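Local coordinates for EmGH1 (Erythrobacter marinus, PDB 5Z87), which probably hydrolyses beta-glucosidic bonds as a member of glycosyl hydrolase family 3, at residues Ser586-Ala591 with Thr657-Phe662; Asp553-Ile558 with Arg631-Leu636; Glu213-Ala218 with Ile228-Lys233; Val203-Ala208 with Leu262-Ala267. All coordinates share one frame; numbering follows the deposited sequence.

Contact 1: Ser586-Ala591 with Thr657-Phe662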
loop_
_atom_site.group_PDB
_atom_site.type_symbol
_atom_site.label_atom_id
_atom_site.label_comp_id
_atom_site.label_asym_id
_atom_site.label_seq_id
_atom_site.Cartn_x
_atom_site.Cartn_y
_atom_site.Cartn_z
ATOM N N SER A 586 -1.845 0.289 -18.014
ATOM C CA SER A 586 -2.435 1.629 -18.011
ATOM C C SER A 586 -1.844 2.417 -19.172
ATOM O O SER A 586 -0.958 3.266 -18.978
ATOM C CB SER A 586 -2.191 2.344 -16.685
ATOM O OG SER A 586 -2.899 1.689 -15.659
ATOM N N PRO A 587 -2.314 2.165 -20.387
ATOM C CA PRO A 587 -1.709 2.711 -21.613
ATOM C C PRO A 587 -2.296 4.089 -21.937
ATOM O O PRO A 587 -3.141 4.270 -22.819
ATOM C CB PRO A 587 -2.071 1.650 -22.654
ATOM C CG PRO A 587 -3.469 1.178 -22.182
ATOM C CD PRO A 587 -3.549 1.415 -20.683
ATOM N N LEU A 588 -1.824 5.088 -21.182
ATOM C CA LEU A 588 -2.377 6.436 -21.248
ATOM C C LEU A 588 -2.176 7.048 -22.624
ATOM O O LEU A 588 -3.118 7.576 -23.229
ATOM C CB LEU A 588 -1.705 7.326 -20.205
ATOM C CG LEU A 588 -2.290 7.515 -18.821
ATOM C CD1 LEU A 588 -1.522 8.648 -18.148
ATOM C CD2 LEU A 588 -3.772 7.834 -18.919
ATOM N N VAL A 589 -0.936 7.012 -23.114
ATOM C CA VAL A 589 -0.626 7.575 -24.424
ATOM C C VAL A 589 -1.515 6.951 -25.488
ATOM O O VAL A 589 -2.182 7.658 -26.257
ATOM C CB VAL A 589 0.872 7.394 -24.731
ATOM C CG1 VAL A 589 1.180 7.755 -26.175
ATOM C CG2 VAL A 589 1.687 8.261 -23.768
ATOM N N LEU A 590 -1.593 5.618 -25.499
ATOM C CA LEU A 590 -2.455 4.935 -26.458
ATOM C C LEU A 590 -3.921 5.303 -26.256
ATOM O O LEU A 590 -4.663 5.495 -27.228
ATOM C CB LEU A 590 -2.255 3.428 -26.344
ATOM C CG LEU A 590 -2.814 2.571 -27.476
ATOM C CD1 LEU A 590 -2.017 2.819 -28.763
ATOM C CD2 LEU A 590 -2.792 1.081 -27.072
ATOM N N ALA A 591 -4.366 5.401 -25.003
ATOM C CA ALA A 591 -5.769 5.737 -24.778
ATOM C C ALA A 591 -6.082 7.155 -25.250
ATOM O O ALA A 591 -7.182 7.415 -25.750
ATOM C CB ALA A 591 -6.132 5.555 -23.296
ATOM N N THR A 657 -9.523 10.145 -11.781
ATOM C CA THR A 657 -10.473 9.123 -12.176
ATOM C C THR A 657 -9.721 7.921 -12.731
ATOM O O THR A 657 -8.580 8.041 -13.176
ATOM C CB THR A 657 -11.432 9.652 -13.239
ATOM O OG1 THR A 657 -10.672 10.061 -14.389
ATOM C CG2 THR A 657 -12.268 10.820 -12.686
ATOM N N PRO A 658 -10.328 6.746 -12.706
ATOM C CA PRO A 658 -9.696 5.613 -13.374
ATOM C C PRO A 658 -9.665 5.855 -14.873
ATOM O O PRO A 658 -10.470 6.613 -15.422
ATOM C CB PRO A 658 -10.593 4.428 -12.996
ATOM C CG PRO A 658 -11.889 5.050 -12.551
ATOM C CD PRO A 658 -11.552 6.366 -11.982
ATOM N N LEU A 659 -8.692 5.233 -15.534
ATOM C CA LEU A 659 -8.673 5.267 -16.993
ATOM C C LEU A 659 -9.863 4.500 -17.561
ATOM O O LEU A 659 -10.583 4.995 -18.432
ATOM C CB LEU A 659 -7.343 4.708 -17.506
ATOM C CG LEU A 659 -7.143 4.829 -19.023
ATOM C CD1 LEU A 659 -7.172 6.293 -19.493
ATOM C CD2 LEU A 659 -5.845 4.166 -19.458
ATOM N N TYR A 660 -10.104 3.297 -17.047
ATOM C CA TYR A 660 -11.314 2.531 -17.310
ATOM C C TYR A 660 -11.797 1.957 -15.981
ATOM O O TYR A 660 -10.991 1.402 -15.215
ATOM C CB TYR A 660 -11.075 1.392 -18.323
ATOM C CG TYR A 660 -10.349 1.784 -19.599
ATOM C CD1 TYR A 660 -11.015 2.429 -20.643
ATOM C CD2 TYR A 660 -9.010 1.484 -19.771
ATOM C CE1 TYR A 660 -10.345 2.776 -21.813
ATOM C CE2 TYR A 660 -8.331 1.826 -20.941
ATOM C CZ TYR A 660 -9.006 2.466 -21.955
ATOM O OH TYR A 660 -8.332 2.792 -23.106
ATOM N N PRO A 661 -13.082 2.051 -15.674
ATOM C CA PRO A 661 -13.574 1.515 -14.404
ATOM C C PRO A 661 -13.804 0.016 -14.474
ATOM O O PRO A 661 -13.958 -0.569 -15.547
ATOM C CB PRO A 661 -14.893 2.260 -14.198
ATOM C CG PRO A 661 -15.374 2.527 -15.593
ATOM C CD PRO A 661 -14.126 2.779 -16.411
ATOM N N PHE A 662 -13.816 -0.601 -13.293
ATOM C CA PHE A 662 -14.193 -2.002 -13.184
ATOM C C PHE A 662 -15.518 -2.258 -13.901
ATOM O O PHE A 662 -16.478 -1.496 -13.756
ATOM C CB PHE A 662 -14.313 -2.418 -11.711
ATOM C CG PHE A 662 -14.863 -3.821 -11.516
ATOM C CD1 PHE A 662 -14.011 -4.920 -11.489
ATOM C CD2 PHE A 662 -16.228 -4.039 -11.376
ATOM C CE1 PHE A 662 -14.512 -6.197 -11.321
ATOM C CE2 PHE A 662 -16.728 -5.312 -11.204
ATOM C CZ PHE A 662 -15.867 -6.397 -11.175
#
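Leu659 sets its CG anti to the backbone N (chi1 -174°), and its two methyls reach the start of helix 588-593. Tyr660, next in the chain, turns its CG anti to the carbonyl carbon instead (chi1 -49°), and its hydroxyl end comes to the same helix. Both residues face Ile629 and form a classic beta bulge in the C-terminal domain of this family 3 glycosidase. On the other side, Pro587 is the N-cap of the helix and the centre of an inverse gamma turn.

The two methyls of Leu659 divide the work. CD1 lies 3.8 Å from Leu588 CD2. CD2 lies 3.8 Å from Pro587 CD. Both also reach the helix at Ala591, whose CB is 4.0 Å from Leu659 CD1 and 4.1 Å from Leu659 CD2. The contact is apolar, and Leu659 has the most surface covered in it. An alanine here would probably open a gap between Pro587, Leu588 and Ala591, and leave one face of the Tyr660 ring without the branch that now lies over it.

That branch is Leu659 CG, 3.7 Å above the ring plane and offset toward the rim. The phenol oxygen is hydrogen-bonded to Gln421 OE1, on strand 418-422. Gln421 NE2 bonds to Ala591 O, so one amide ties both segments to the sheet. Ser586 OG is held by Val630 O. Ala591 CB approaches the phenol obliquely and stops 3.5 Å from Tyr660 OH.

Contact 2: Asp553-Ile558 with Arg631-Leu636. With EDO (1,2-ethanediol), chain L.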
loop_
_atom_site.group_PDB
_atom_site.type_symbol
_atom_site.label_atom_id
_atom_site.label_comp_id
_atom_site.label_asym_id
_atom_site.label_seq_id
_atom_site.Cartn_x
_atom_site.Cartn_y
_atom_site.Cartn_z
ATOM N N ASP A 553 7.399 -1.312 -11.709
ATOM C CA ASP A 553 7.134 -0.068 -10.993
ATOM C C ASP A 553 6.511 0.984 -11.901
ATOM O O ASP A 553 6.668 2.184 -11.670
ATOM C CB ASP A 553 8.414 0.465 -10.353
ATOM C CG ASP A 553 9.525 0.641 -11.363
ATOM O OD1 ASP A 553 9.257 0.391 -12.560
ATOM O OD2 ASP A 553 10.652 1.024 -10.970
ATOM N N ASP A 554 5.822 0.542 -12.947
ATOM C CA ASP A 554 5.259 1.404 -13.970
ATOM C C ASP A 554 4.222 0.577 -14.713
ATOM O O ASP A 554 4.439 -0.609 -14.950
ATOM C CB ASP A 554 6.359 1.920 -14.909
ATOM C CG ASP A 554 5.825 2.779 -16.050
ATOM O OD1 ASP A 554 4.758 3.404 -15.904
ATOM O OD2 ASP A 554 6.500 2.845 -17.100
ATOM N N LEU A 555 3.100 1.195 -15.067
ATOM C CA LEU A 555 2.017 0.486 -15.723
ATOM C C LEU A 555 1.812 0.907 -17.171
ATOM O O LEU A 555 0.923 0.364 -17.845
ATOM C CB LEU A 555 0.719 0.676 -14.927
ATOM C CG LEU A 555 0.772 0.129 -13.490
ATOM C CD1 LEU A 555 -0.482 0.527 -12.699
ATOM C CD2 LEU A 555 0.976 -1.396 -13.486
ATOM N N GLU A 556 2.588 1.862 -17.667
ATOM C CA GLU A 556 2.544 2.182 -19.083
ATOM C C GLU A 556 3.107 1.034 -19.912
ATOM O O GLU A 556 3.824 0.159 -19.411
ATOM C CB GLU A 556 3.356 3.438 -19.384
ATOM C CG GLU A 556 2.540 4.683 -19.576
ATOM C CD GLU A 556 1.804 4.721 -20.889
ATOM O OE1 GLU A 556 1.833 3.722 -21.656
ATOM O OE2 GLU A 556 1.201 5.776 -21.160
ATOM N N LEU A 557 2.780 1.054 -21.205
ATOM C CA LEU A 557 3.476 0.214 -22.174
ATOM C C LEU A 557 4.976 0.409 -22.058
ATOM O O LEU A 557 5.474 1.541 -22.074
ATOM C CB LEU A 557 3.022 0.556 -23.589
ATOM C CG LEU A 557 1.528 0.421 -23.793
ATOM C CD1 LEU A 557 1.211 0.704 -25.250
ATOM C CD2 LEU A 557 1.111 -0.994 -23.389
ATOM N N ILE A 558 5.686 -0.682 -21.932
ATOM C CA ILE A 558 7.118 -0.602 -21.676
ATOM C C ILE A 558 7.851 -0.241 -22.962
ATOM O O ILE A 558 7.423 -0.590 -24.072
ATOM C CB ILE A 558 7.629 -1.925 -21.073
ATOM C CG1 ILE A 558 9.042 -1.752 -20.539
ATOM C CG2 ILE A 558 7.594 -3.058 -22.098
ATOM C CD1 ILE A 558 9.431 -2.860 -19.588
ATOM N N ARG A 631 -4.982 5.422 -13.940
ATOM C CA ARG A 631 -4.254 6.193 -14.946
ATOM C C ARG A 631 -2.748 5.991 -14.828
ATOM O O ARG A 631 -2.037 5.940 -15.837
ATOM C CB ARG A 631 -4.613 7.675 -14.828
ATOM C CG ARG A 631 -5.893 7.984 -15.534
ATOM C CD ARG A 631 -6.476 9.347 -15.221
ATOM N NE ARG A 631 -7.881 9.290 -15.603
ATOM C CZ ARG A 631 -8.320 9.443 -16.845
ATOM N NH1 ARG A 631 -7.458 9.718 -17.815
ATOM N NH2 ARG A 631 -9.616 9.323 -17.112
ATOM N N ASN A 632 -2.236 5.892 -13.611
ATOM C CA ASN A 632 -0.810 5.708 -13.454
ATOM C C ASN A 632 -0.556 5.028 -12.126
ATOM O O ASN A 632 -1.392 5.049 -11.223
ATOM C CB ASN A 632 -0.041 7.033 -13.541
ATOM C CG ASN A 632 -0.321 7.953 -12.360
ATOM O OD1 ASN A 632 0.221 7.772 -11.269
ATOM N ND2 ASN A 632 -1.153 8.961 -12.584
ATOM N N VAL A 633 0.637 4.441 -12.026
ATOM C CA VAL A 633 1.018 3.628 -10.892
ATOM C C VAL A 633 1.089 4.437 -9.595
ATOM O O VAL A 633 1.075 3.858 -8.509
ATOM C CB VAL A 633 2.354 2.938 -11.218
ATOM C CG1 VAL A 633 3.515 3.960 -11.209
ATOM C CG2 VAL A 633 2.621 1.817 -10.253
ATOM N N GLY A 634 1.149 5.767 -9.677
ATOM C CA GLY A 634 1.177 6.584 -8.474
ATOM C C GLY A 634 -0.167 6.765 -7.798
ATOM O O GLY A 634 -0.225 7.288 -6.682
ATOM N N GLN A 635 -1.245 6.326 -8.437
ATOM C CA GLN A 635 -2.585 6.401 -7.873
ATOM C C GLN A 635 -3.046 5.079 -7.253
ATOM O O GLN A 635 -4.215 4.965 -6.869
ATOM C CB GLN A 635 -3.572 6.858 -8.960
ATOM C CG GLN A 635 -3.043 8.035 -9.784
ATOM C CD GLN A 635 -4.107 8.747 -10.582
ATOM O OE1 GLN A 635 -5.174 8.200 -10.845
ATOM N NE2 GLN A 635 -3.837 9.989 -10.945
ATOM N N LEU A 636 -2.165 4.080 -7.152
ATOM C CA LEU A 636 -2.562 2.815 -6.545
ATOM C C LEU A 636 -2.748 2.986 -5.032
ATOM O O LEU A 636 -1.990 3.718 -4.385
ATOM C CB LEU A 636 -1.519 1.738 -6.832
ATOM C CG LEU A 636 -1.396 1.293 -8.289
ATOM C CD1 LEU A 636 -0.287 0.275 -8.448
ATOM C CD2 LEU A 636 -2.706 0.714 -8.783
HETATM C C1 EDO L . 12.685 2.762 -14.205
HETATM O O1 EDO L . 13.858 2.495 -14.991
HETATM C C2 EDO L . 11.460 2.780 -15.120
HETATM O O2 EDO L . 10.287 2.364 -14.409
HETATM O O HOH W 1 2.050 4.041 -14.672
#
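Val633 and Leu555 carry this contact between two loops of the C-terminal domain, and Asp553 adds a smaller share. Leu555 and Val633 both direct CB toward the opposite loop. Their side chains meet at branch points, with Leu555 CG 3.9 Å from Val633 CB. Leu555 CD1 runs on over the Val633 backbone, 3.9 Å from its CA. Val633 CG1 sits between its own backbone N and carbonyl carbon (chi1 72°). There it packs against the backbone of the other loop, 3.6 Å from Asp553 O. Leu636 CD1 adds a looser touch on Leu555 CD1, at 4.3 Å.

Beside this apolar core one water joins the backbones. It accepts from Leu555 N at 3.1 Å and from Val633 N at 3.0 Å. Each loop is also shaped by an Asx turn. Asp554 OD1 takes Glu556 N from above its carboxylate plane, and Asn632 OD1 takes Gly634 N.

Asp553 CB points away from the other loop. Its OD1 accepts from O2 of a 1,2-ethanediol at 2.9 Å. Its OD2 is hydrogen-bonded to Ser654 OG and Gln635 NE2 of the second subunit, and Asn632 ND2 bonds to Asp553 OD2 of that subunit.

The chemistry is thus split. Within the chain the loops are joined by apolar packing and a shared water, while the carboxylate of Asp553 is spent on the dimer interface, where the Ser654 hydroxyl and the Gln635 amide of the second subunit would probably stabilise its negative charge.

Contact 3: Glu213-Ala218 with Ile228-Lys233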
loop_
_atom_site.group_PDB
_atom_site.type_symbol
_atom_site.label_atom_id
_atom_site.label_comp_id
_atom_site.label_asym_id
_atom_site.label_seq_id
_atom_site.Cartn_x
_atom_site.Cartn_y
_atom_site.Cartn_z
ATOM N N GLU A 213 -15.609 -26.796 -9.763
ATOM C CA GLU A 213 -16.623 -27.728 -10.224
ATOM C C GLU A 213 -16.349 -28.222 -11.643
ATOM O O GLU A 213 -16.862 -29.278 -12.020
ATOM C CB GLU A 213 -18.008 -27.081 -10.071
ATOM C CG GLU A 213 -18.402 -26.975 -8.579
ATOM C CD GLU A 213 -19.720 -26.261 -8.299
ATOM O OE1 GLU A 213 -19.968 -25.166 -8.862
ATOM O OE2 GLU A 213 -20.497 -26.794 -7.473
ATOM N N GLY A 214 -15.526 -27.512 -12.418
ATOM C CA GLY A 214 -15.064 -28.025 -13.695
ATOM C C GLY A 214 -13.939 -29.035 -13.562
ATOM O O GLY A 214 -13.937 -30.062 -14.241
ATOM N N LEU A 215 -12.968 -28.758 -12.690
ATOM C CA LEU A 215 -11.822 -29.652 -12.554
ATOM C C LEU A 215 -12.159 -30.906 -11.746
ATOM O O LEU A 215 -11.650 -31.991 -12.042
ATOM C CB LEU A 215 -10.649 -28.905 -11.913
ATOM C CG LEU A 215 -9.838 -27.983 -12.828
ATOM C CD1 LEU A 215 -8.893 -27.105 -11.998
ATOM C CD2 LEU A 215 -9.055 -28.793 -13.864
ATOM N N GLN A 216 -12.995 -30.775 -10.715
ATOM C CA GLN A 216 -13.320 -31.878 -9.822
ATOM C C GLN A 216 -14.669 -32.513 -10.114
ATOM O O GLN A 216 -14.927 -33.620 -9.630
ATOM C CB GLN A 216 -13.332 -31.413 -8.355
ATOM C CG GLN A 216 -11.975 -31.018 -7.784
ATOM C CD GLN A 216 -11.963 -30.946 -6.254
ATOM O OE1 GLN A 216 -10.896 -30.956 -5.629
ATOM N NE2 GLN A 216 -13.151 -30.879 -5.647
ATOM N N GLY A 217 -15.536 -31.841 -10.867
ATOM C CA GLY A 217 -16.933 -32.213 -10.933
ATOM C C GLY A 217 -17.720 -31.592 -9.796
ATOM O O GLY A 217 -17.179 -31.046 -8.830
ATOM N N ALA A 218 -19.038 -31.680 -9.921
ATOM C CA ALA A 218 -19.918 -31.245 -8.855
ATOM C C ALA A 218 -19.608 -32.027 -7.575
ATOM O O ALA A 218 -19.251 -33.205 -7.640
ATOM C CB ALA A 218 -21.371 -31.448 -9.275
ATOM N N ILE A 228 -9.934 -34.273 -11.534
ATOM C CA ILE A 228 -8.720 -34.191 -10.727
ATOM C C ILE A 228 -9.000 -33.286 -9.533
ATOM O O ILE A 228 -9.927 -32.476 -9.544
ATOM C CB ILE A 228 -7.507 -33.656 -11.532
ATOM C CG1 ILE A 228 -7.684 -32.157 -11.849
ATOM C CG2 ILE A 228 -7.311 -34.458 -12.823
ATOM C CD1 ILE A 228 -6.466 -31.500 -12.525
ATOM N N ALA A 229 -8.174 -33.422 -8.502
ATOM C CA ALA A 229 -8.284 -32.574 -7.322
ATOM C C ALA A 229 -7.725 -31.174 -7.583
ATOM O O ALA A 229 -6.676 -31.010 -8.220
ATOM C CB ALA A 229 -7.549 -33.216 -6.139
ATOM N N THR A 230 -8.436 -30.166 -7.090
ATOM C CA THR A 230 -7.952 -28.788 -7.063
ATOM C C THR A 230 -7.219 -28.519 -5.755
ATOM O O THR A 230 -7.591 -29.043 -4.701
ATOM C CB THR A 230 -9.110 -27.790 -7.186
ATOM O OG1 THR A 230 -10.095 -28.071 -6.182
ATOM C CG2 THR A 230 -9.763 -27.880 -8.543
ATOM N N SER A 231 -6.176 -27.690 -5.826
ATOM C CA SER A 231 -5.533 -27.113 -4.645
ATOM C C SER A 231 -5.620 -25.590 -4.768
ATOM O O SER A 231 -4.753 -24.950 -5.366
ATOM C CB SER A 231 -4.080 -27.578 -4.503
ATOM O OG SER A 231 -3.944 -28.934 -4.883
ATOM N N VAL A 232 -6.664 -24.998 -4.192
ATOM C CA VAL A 232 -6.863 -23.562 -4.350
ATOM C C VAL A 232 -5.751 -22.812 -3.626
ATOM O O VAL A 232 -5.338 -23.185 -2.517
ATOM C CB VAL A 232 -8.259 -23.161 -3.851
ATOM C CG1 VAL A 232 -9.318 -23.751 -4.772
ATOM C CG2 VAL A 232 -8.473 -23.669 -2.427
ATOM N N LYS A 233 -5.230 -21.767 -4.269
ATOM C CA LYS A 233 -4.044 -21.073 -3.793
ATOM C C LYS A 233 -4.223 -19.582 -4.064
ATOM O O LYS A 233 -5.078 -19.194 -4.864
ATOM C CB LYS A 233 -2.792 -21.634 -4.476
ATOM C CG LYS A 233 -2.792 -21.440 -5.983
ATOM C CD LYS A 233 -1.551 -22.011 -6.626
ATOM C CE LYS A 233 -1.393 -21.479 -8.057
ATOM N NZ LYS A 233 -0.388 -22.258 -8.874
#
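Ile228 N donates an almost straight hydrogen bond to Leu215 O (2.9 Å, 173° at the hydrogen), which ties the last turn of helix 201-216 to the chain leading into strand 229-235. Gly217 then leaves the helix with positive phi.

Gln216 forms the polar half of the contact. Its chain is extended beyond CG, and its OE1 accepts from Thr230 N at 3.0 Å. The N-H comes in well to the side of the C=O direction (118°). Thr230 OG1 lies equally near OE1, but that bond is weak and not settled, and the hydroxyl also bonds to Ser274 OG.

The two segments belong to the TIM-barrel-type N-terminal domain, where strand 229-235 lies in a parallel sheet and helix 201-216 packs outside it. The Gln216 amide reaches further, with Ile275 N also bonded to OE1 and Gly273 O to NE2. It therefore links the helix end to the chain leading into the next strand, 276-279.

Leu215 makes the apolar half. Its CB and CD1 each lie 3.6 Å from Thr230 CG2. Leu215 CD2 meets Ile228 CD1 at 4.0 Å. The Leu215 side chain also touches Phe162 and Ala166 of helix 155-171.

Contact 4: Val203-Ala208 with Leu262-Ala267. With EDO (1,2-ethanediol), chain K.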
loop_
_atom_site.group_PDB
_atom_site.type_symbol
_atom_site.label_atom_id
_atom_site.label_comp_id
_atom_site.label_asym_id
_atom_site.label_seq_id
_atom_site.Cartn_x
_atom_site.Cartn_y
_atom_site.Cartn_z
ATOM N N VAL A 203 -16.654 -11.734 -8.248
ATOM C CA VAL A 203 -16.205 -12.345 -9.496
ATOM C C VAL A 203 -15.240 -13.492 -9.215
ATOM O O VAL A 203 -15.363 -14.583 -9.789
ATOM C CB VAL A 203 -15.569 -11.285 -10.420
ATOM C CG1 VAL A 203 -14.669 -11.950 -11.461
ATOM C CG2 VAL A 203 -16.655 -10.425 -11.089
ATOM N N VAL A 204 -14.260 -13.265 -8.336
ATOM C CA VAL A 204 -13.283 -14.313 -8.053
ATOM C C VAL A 204 -13.953 -15.494 -7.358
ATOM O O VAL A 204 -13.590 -16.652 -7.597
ATOM C CB VAL A 204 -12.115 -13.740 -7.224
ATOM C CG1 VAL A 204 -11.158 -14.832 -6.810
ATOM C CG2 VAL A 204 -11.369 -12.696 -8.017
ATOM N N THR A 205 -14.969 -15.225 -6.538
ATOM C CA THR A 205 -15.714 -16.286 -5.865
ATOM C C THR A 205 -16.529 -17.098 -6.862
ATOM O O THR A 205 -16.526 -18.336 -6.830
ATOM C CB THR A 205 -16.616 -15.672 -4.791
ATOM O OG1 THR A 205 -15.791 -15.141 -3.750
ATOM C CG2 THR A 205 -17.582 -16.702 -4.208
ATOM N N VAL A 206 -17.224 -16.409 -7.767
ATOM C CA VAL A 206 -18.007 -17.097 -8.785
ATOM C C VAL A 206 -17.091 -17.901 -9.693
ATOM O O VAL A 206 -17.378 -19.056 -10.029
ATOM C CB VAL A 206 -18.845 -16.077 -9.575
ATOM C CG1 VAL A 206 -19.338 -16.691 -10.869
ATOM C CG2 VAL A 206 -20.001 -15.570 -8.716
ATOM N N SER A 207 -15.958 -17.316 -10.076
ATOM C CA SER A 207 -15.014 -18.034 -10.918
ATOM C C SER A 207 -14.420 -19.232 -10.187
ATOM O O SER A 207 -14.295 -20.314 -10.772
ATOM C CB SER A 207 -13.910 -17.090 -11.388
ATOM O OG SER A 207 -14.466 -15.916 -11.956
ATOM N N ALA A 208 -14.049 -19.061 -8.912
ATOM C CA ALA A 208 -13.430 -20.154 -8.160
ATOM C C ALA A 208 -14.345 -21.374 -8.092
ATOM O O ALA A 208 -13.889 -22.509 -8.273
ATOM C CB ALA A 208 -13.063 -19.688 -6.747
ATOM N N LEU A 262 -10.755 -13.903 1.717
ATOM C CA LEU A 262 -11.256 -15.245 2.018
ATOM C C LEU A 262 -12.496 -15.715 1.254
ATOM O O LEU A 262 -12.642 -16.929 1.079
ATOM C CB LEU A 262 -11.562 -15.360 3.516
ATOM C CG LEU A 262 -10.351 -15.333 4.449
ATOM C CD1 LEU A 262 -10.804 -15.508 5.889
ATOM C CD2 LEU A 262 -9.328 -16.402 4.057
ATOM N N PRO A 263 -13.429 -14.853 0.836
ATOM C CA PRO A 263 -14.720 -15.368 0.295
ATOM C C PRO A 263 -14.543 -16.362 -0.848
ATOM O O PRO A 263 -15.296 -17.350 -0.923
ATOM C CB PRO A 263 -15.452 -14.096 -0.159
ATOM C CG PRO A 263 -14.947 -13.043 0.804
ATOM C CD PRO A 263 -13.493 -13.386 1.053
ATOM N N PRO A 264 -13.584 -16.167 -1.762
ATOM C CA PRO A 264 -13.398 -17.213 -2.790
ATOM C C PRO A 264 -12.890 -18.526 -2.227
ATOM O O PRO A 264 -13.323 -19.597 -2.678
ATOM C CB PRO A 264 -12.400 -16.583 -3.777
ATOM C CG PRO A 264 -11.796 -15.425 -3.053
ATOM C CD PRO A 264 -12.844 -14.936 -2.109
ATOM N N PHE A 265 -11.970 -18.478 -1.263
ATOM C CA PHE A 265 -11.537 -19.699 -0.590
ATOM C C PHE A 265 -12.701 -20.344 0.151
ATOM O O PHE A 265 -12.902 -21.560 0.074
ATOM C CB PHE A 265 -10.399 -19.394 0.384
ATOM C CG PHE A 265 -9.066 -19.173 -0.280
ATOM C CD1 PHE A 265 -8.274 -20.253 -0.654
ATOM C CD2 PHE A 265 -8.584 -17.880 -0.493
ATOM C CE1 PHE A 265 -7.043 -20.050 -1.259
ATOM C CE2 PHE A 265 -7.356 -17.672 -1.097
ATOM C CZ PHE A 265 -6.580 -18.753 -1.485
ATOM N N ARG A 266 -13.488 -19.541 0.869
ATOM C CA ARG A 266 -14.602 -20.112 1.615
ATOM C C ARG A 266 -15.579 -20.811 0.681
ATOM O O ARG A 266 -16.056 -21.911 0.984
ATOM C CB ARG A 266 -15.325 -19.037 2.424
ATOM C CG ARG A 266 -16.427 -19.611 3.308
ATOM C CD ARG A 266 -17.106 -18.526 4.137
ATOM N NE ARG A 266 -18.170 -19.075 4.976
ATOM C CZ ARG A 266 -18.198 -19.028 6.305
ATOM N NH1 ARG A 266 -17.218 -18.436 6.980
ATOM N NH2 ARG A 266 -19.219 -19.567 6.962
ATOM N N ALA A 267 -15.876 -20.196 -0.470
ATOM C CA ALA A 267 -16.793 -20.812 -1.418
ATOM C C ALA A 267 -16.189 -22.068 -2.045
ATOM O O ALA A 267 -16.871 -23.088 -2.178
ATOM C CB ALA A 267 -17.185 -19.809 -2.498
HETATM C C1 EDO K . -17.442 -18.659 10.723
HETATM O O1 EDO K . -17.323 -17.858 11.906
HETATM C C2 EDO K . -18.696 -19.519 10.859
HETATM O O2 EDO K . -19.817 -18.864 10.248
#
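Thr205 and Pro264 meet where two helices run side by side, their CA atoms 4.0 Å apart. The axes of 203-208 and 263-267 approach to 8.2 Å and are inclined at 24°, nearly parallel.

The apolar contacts come first. Val204 holds CG1 anti to its backbone N (chi1 175°) and touches the Pro264 ring at CB, 3.7 Å away. Thr205 CG2 is 3.6 Å from Ala267 CB, one turn further along. Ala208 CB lies more loosely against Pro264, 4.3 Å from its CB.

The polar atom at the centre is Thr205 OG1. It lies 3.1 Å from Pro264 N, which as a proline nitrogen has no hydrogen to give, and 3.4 Å from Pro264 CD. The hydroxyl instead bonds to Pro201 O within its own helix. An alanine here would probably leave Pro201 O without its hydroxyl partner and open a gap against the Pro264 ring and Ala267. Ser207 OG likewise turns back to its own helix, at Val203 O.

The extended Arg266 chain leads away from the other helix, and its NH2 makes a weak bond to a 1,2-ethanediol.

These are neighbouring helices on the outside of the TIM-barrel-type domain. Phe265 turns from this seam to the barrel, onto Val232 and Phe235 of strand 229-235. Val203 and Val206 touch strand 724-733 of the fibronectin type III-like domain.

How the contacts relate
Contacts 3 and 4 lie in the N-terminal barrel domain and share helix 201-216. They are nested along the chain and touch through Lys233 and Phe265. Contact 3 is wholly buried and mixes hydrogen bonds with packing. Contact 4 is also buried, though Thr205 and Pro263 are partly exposed, and it is mainly apolar. Contacts 1 and 2 belong to the C-terminal domain, and their segments alternate along the chain. They touch directly, with probable hydrogen bonds from Ser586 N to Leu555 O and from Arg631 NE to Thr657 O. Contact 1 is partly buried and apolar. Contact 2 is buried, uses a water and adjoins the second subunit. Phe662 packs on Val203, which joins contacts 1 and 4.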